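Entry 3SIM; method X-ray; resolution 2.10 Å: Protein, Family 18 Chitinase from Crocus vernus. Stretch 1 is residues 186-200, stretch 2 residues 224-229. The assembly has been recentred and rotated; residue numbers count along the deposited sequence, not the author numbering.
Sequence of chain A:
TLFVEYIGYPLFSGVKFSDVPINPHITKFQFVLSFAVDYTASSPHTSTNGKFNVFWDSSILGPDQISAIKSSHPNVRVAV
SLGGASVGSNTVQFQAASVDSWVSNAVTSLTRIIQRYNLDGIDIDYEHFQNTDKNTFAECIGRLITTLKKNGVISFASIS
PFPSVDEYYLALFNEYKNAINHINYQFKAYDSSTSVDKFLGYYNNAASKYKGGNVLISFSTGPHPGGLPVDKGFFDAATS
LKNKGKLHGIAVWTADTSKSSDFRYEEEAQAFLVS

Stretch 1 186-200: QFKAYDSSTSVDKFL
Stretch 2 224-229: HPGGLP

The contact between residues 186-200 and 224-229 is a small, mostly backbone-driven packing of an extended, glycine-containing segment against a 3-10 turn, a beta turn and the start of a helix, fastened by a direct hydrogen bond from Gly227 N to Tyr190 O, a water bridge and a leucine anchor; it buries 440 Å² in all.

Stretch 1 begins with a 3-10 segment at 187-189, supported by Ala189 N to Gln186 O at 3.1 Å and Tyr190 N to Phe187 O at 3.3 Å. Tyr190 (-73/165) and Asp191 (-61/155) then extend the chain before a type I turn from Asp191 to Thr194, with Ser192 at -64/-26 and Ser193 at -71/-12. Asp191 O closes this turn twice, accepting from Thr194 N at 3.2 Å and from Thr194 OG1 at 2.8 Å; the m rotamer of Thr194 places the hydroxyl for that bond. Ser195, with chi1 p, is the N-cap of the helix that starts at Val196, its OG accepting from Lys198 N at 3.3 Å.

Stretch 2 has no regular helix or strand. The nearest CA pairs are Lys188 CA with Gly227 CA at 4.4 Å and Thr194 CA with Leu228 CA at 5.4 Å, so both stretches advance in the same sense between these pairs. Gly227 N donates to Tyr190 O at 2.8 Å, while Gly227 CA lies 3.4 Å from Asp191 O in a CA-H...O contact. A water extends the pairing: it donates to Phe187 O at 3.0 Å and accepts from Leu228 N at 2.8 Å.

Such close approach suits glycine. Gly226 (-165/133) brings its CA within 3.5 Å of Lys188 O, and an ideal CB there would clash with that oxygen at 2.6 Å. Gly227 has a positive phi (65/-156), which itself favours glycine, and its ideal CB would lie 2.8 Å from Phe187 O, also a clash.

Leu228 (-86/108) supplies the apolar anchor and has the largest covered area, 98 Å². With chi1 t and chi2 near -137°, between wells, Leu228 CD2 reaches 3.6 Å from Thr194 O and Leu228 CD1 4.4 Å from Val196 CG2. The buried Phe199, chi1 t and chi2 103°, points its CA-to-CB bond toward stretch 2 and meets Leu228 obliquely, Phe199 CD1 to Leu228 CB at 3.8 Å. Leucine thus offers branched hydrocarbon to both Val196 and Phe199. At the exposed margin, Ser192 CB touches Pro225 CB at 3.9 Å, where a small side chain meets a compact ring.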

# COMPACT_ATOMS: atom_id res chain seq x y z
N GLN A 186 -8.74 1.20 1.21
CA GLN A 186 -9.08 0.07 0.38
C GLN A 186 -10.64 0.03 0.12
O GLN A 186 -11.38 -0.70 0.71
CB GLN A 186 -8.46 -1.24 0.95
CG GLN A 186 -6.94 -1.35 1.04
CD GLN A 186 -6.46 -2.80 1.24
OE1 GLN A 186 -5.71 -3.10 2.13
NE2 GLN A 186 -6.92 -3.67 0.40
N PHE A 187 -11.06 0.86 -0.80
CA PHE A 187 -12.46 0.98 -1.17
C PHE A 187 -13.01 -0.32 -1.80
O PHE A 187 -14.16 -0.57 -1.76
CB PHE A 187 -12.78 2.27 -1.95
CG PHE A 187 -12.69 3.55 -1.14
CD1 PHE A 187 -13.75 4.02 -0.42
CD2 PHE A 187 -11.53 4.25 -1.10
CE1 PHE A 187 -13.63 5.16 0.31
CE2 PHE A 187 -11.43 5.37 -0.38
CZ PHE A 187 -12.47 5.82 0.34
N LYS A 188 -12.14 -1.17 -2.30
CA LYS A 188 -12.59 -2.45 -2.84
C LYS A 188 -13.22 -3.37 -1.77
O LYS A 188 -13.90 -4.27 -2.08
CB LYS A 188 -11.54 -3.14 -3.72
CG LYS A 188 -10.20 -3.32 -3.15
CD LYS A 188 -9.34 -2.05 -3.28
CE LYS A 188 -7.95 -2.25 -2.78
NZ LYS A 188 -7.78 -3.54 -2.46
N ALA A 189 -13.04 -3.04 -0.52
CA ALA A 189 -13.65 -3.73 0.60
C ALA A 189 -15.19 -3.66 0.70
O ALA A 189 -15.77 -4.52 1.21
CB ALA A 189 -12.99 -3.37 1.89
N TYR A 190 -15.78 -2.61 0.19
CA TYR A 190 -17.21 -2.49 0.18
C TYR A 190 -17.89 -3.42 -0.84
O TYR A 190 -17.24 -3.92 -1.73
CB TYR A 190 -17.60 -1.05 -0.04
CG TYR A 190 -17.20 -0.08 1.07
CD1 TYR A 190 -17.96 0.05 2.22
CD2 TYR A 190 -16.13 0.76 0.93
CE1 TYR A 190 -17.63 0.92 3.17
CE2 TYR A 190 -15.79 1.61 1.90
CZ TYR A 190 -16.54 1.69 3.02
OH TYR A 190 -16.21 2.55 3.95
N ASP A 191 -19.20 -3.59 -0.73
CA ASP A 191 -19.98 -4.46 -1.61
C ASP A 191 -19.94 -4.03 -3.05
O ASP A 191 -19.79 -2.91 -3.34
CB ASP A 191 -21.47 -4.41 -1.34
CG ASP A 191 -21.84 -4.96 -0.08
OD1 ASP A 191 -21.18 -5.85 0.45
OD2 ASP A 191 -22.82 -4.44 0.40
N SER A 192 -20.15 -5.00 -3.91
CA SER A 192 -20.22 -4.85 -5.36
C SER A 192 -21.41 -3.97 -5.82
O SER A 192 -21.36 -3.37 -6.82
CB SER A 192 -20.20 -6.23 -6.04
OG SER A 192 -21.38 -6.94 -5.82
N SER A 193 -22.44 -3.93 -5.01
CA SER A 193 -23.59 -3.07 -5.20
C SER A 193 -23.39 -1.54 -4.96
O SER A 193 -24.25 -0.77 -5.27
CB SER A 193 -24.72 -3.56 -4.35
OG SER A 193 -24.46 -3.38 -2.99
N THR A 194 -22.27 -1.14 -4.37
CA THR A 194 -22.10 0.22 -3.96
C THR A 194 -22.29 1.17 -5.15
O THR A 194 -21.66 1.04 -6.13
CB THR A 194 -20.67 0.42 -3.43
OG1 THR A 194 -20.47 -0.36 -2.29
CG2 THR A 194 -20.37 1.91 -3.14
N SER A 195 -23.17 2.13 -4.98
CA SER A 195 -23.46 3.19 -5.95
C SER A 195 -22.48 4.35 -5.89
O SER A 195 -21.70 4.43 -5.01
CB SER A 195 -24.85 3.73 -5.76
OG SER A 195 -24.99 4.41 -4.57
N VAL A 196 -22.61 5.26 -6.85
CA VAL A 196 -21.81 6.46 -6.88
C VAL A 196 -22.06 7.30 -5.62
O VAL A 196 -21.15 7.75 -5.03
CB VAL A 196 -22.05 7.33 -8.14
CG1 VAL A 196 -21.54 8.69 -7.94
CG2 VAL A 196 -21.46 6.69 -9.38
N ASP A 197 -23.30 7.47 -5.22
CA ASP A 197 -23.62 8.23 -4.03
C ASP A 197 -23.09 7.61 -2.74
O ASP A 197 -22.65 8.30 -1.91
CB ASP A 197 -25.10 8.61 -3.86
CG ASP A 197 -25.33 9.69 -2.73
OD1 ASP A 197 -24.87 10.81 -2.87
OD2 ASP A 197 -25.95 9.42 -1.70
N LYS A 198 -23.22 6.31 -2.60
CA LYS A 198 -22.70 5.59 -1.48
C LYS A 198 -21.16 5.63 -1.38
O LYS A 198 -20.65 5.82 -0.35
CB LYS A 198 -23.23 4.18 -1.47
CG LYS A 198 -24.64 4.04 -0.96
CD LYS A 198 -25.13 2.68 -1.05
CE LYS A 198 -26.66 2.65 -0.85
NZ LYS A 198 -27.13 1.36 -0.77
N PHE A 199 -20.48 5.52 -2.52
CA PHE A 199 -19.06 5.62 -2.53
C PHE A 199 -18.63 6.97 -1.99
O PHE A 199 -17.83 7.00 -1.14
CB PHE A 199 -18.50 5.40 -3.93
CG PHE A 199 -17.00 5.52 -4.04
CD1 PHE A 199 -16.23 4.39 -4.14
CD2 PHE A 199 -16.37 6.72 -4.14
CE1 PHE A 199 -14.86 4.48 -4.27
CE2 PHE A 199 -15.05 6.81 -4.31
CZ PHE A 199 -14.29 5.70 -4.37
N LEU A 200 -19.27 8.03 -2.44
CA LEU A 200 -18.97 9.35 -1.96
C LEU A 200 -19.25 9.46 -0.44
O LEU A 200 -18.50 10.08 0.24
CB LEU A 200 -19.67 10.44 -2.78
CG LEU A 200 -19.24 10.64 -4.25
CD1 LEU A 200 -20.23 11.39 -5.08
CD2 LEU A 200 -17.90 11.23 -4.38
N HIS A 224 -12.28 -10.68 -9.07
CA HIS A 224 -13.38 -10.81 -8.17
C HIS A 224 -14.07 -9.48 -7.88
O HIS A 224 -13.44 -8.51 -7.71
CB HIS A 224 -12.91 -11.49 -6.87
ND1 HIS A 224 -12.80 -13.90 -7.54
CE1 HIS A 224 -11.91 -14.86 -7.69
NE2 HIS A 224 -10.73 -14.39 -7.37
N PRO A 225 -15.37 -9.47 -7.79
CA PRO A 225 -16.05 -8.22 -7.52
C PRO A 225 -15.74 -7.63 -6.16
O PRO A 225 -15.52 -8.38 -5.23
CB PRO A 225 -17.52 -8.60 -7.66
CG PRO A 225 -17.55 -9.84 -8.30
CD PRO A 225 -16.33 -10.55 -8.00
N GLY A 226 -15.58 -6.30 -6.13
CA GLY A 226 -15.47 -5.50 -4.92
C GLY A 226 -15.67 -4.01 -5.16
O GLY A 226 -15.12 -3.48 -6.06
N GLY A 227 -16.48 -3.38 -4.34
CA GLY A 227 -16.69 -1.95 -4.36
C GLY A 227 -17.36 -1.37 -5.60
O GLY A 227 -17.97 -2.08 -6.31
N LEU A 228 -17.15 -0.11 -5.86
CA LEU A 228 -17.64 0.57 -7.04
C LEU A 228 -16.61 0.37 -8.18
O LEU A 228 -15.58 0.93 -8.19
CB LEU A 228 -17.77 2.04 -6.73
CG LEU A 228 -18.65 3.00 -7.49
CD1 LEU A 228 -18.05 4.33 -7.82
CD2 LEU A 228 -19.43 2.38 -8.66
N PRO A 229 -16.96 -0.42 -9.15
CA PRO A 229 -16.05 -0.78 -10.22
C PRO A 229 -15.57 0.38 -11.05
O PRO A 229 -16.27 1.32 -11.32
CB PRO A 229 -16.87 -1.75 -11.06
CG PRO A 229 -18.00 -2.18 -10.16
CD PRO A 229 -18.29 -0.99 -9.38
O HOH W 1 -15.55 1.06 -3.90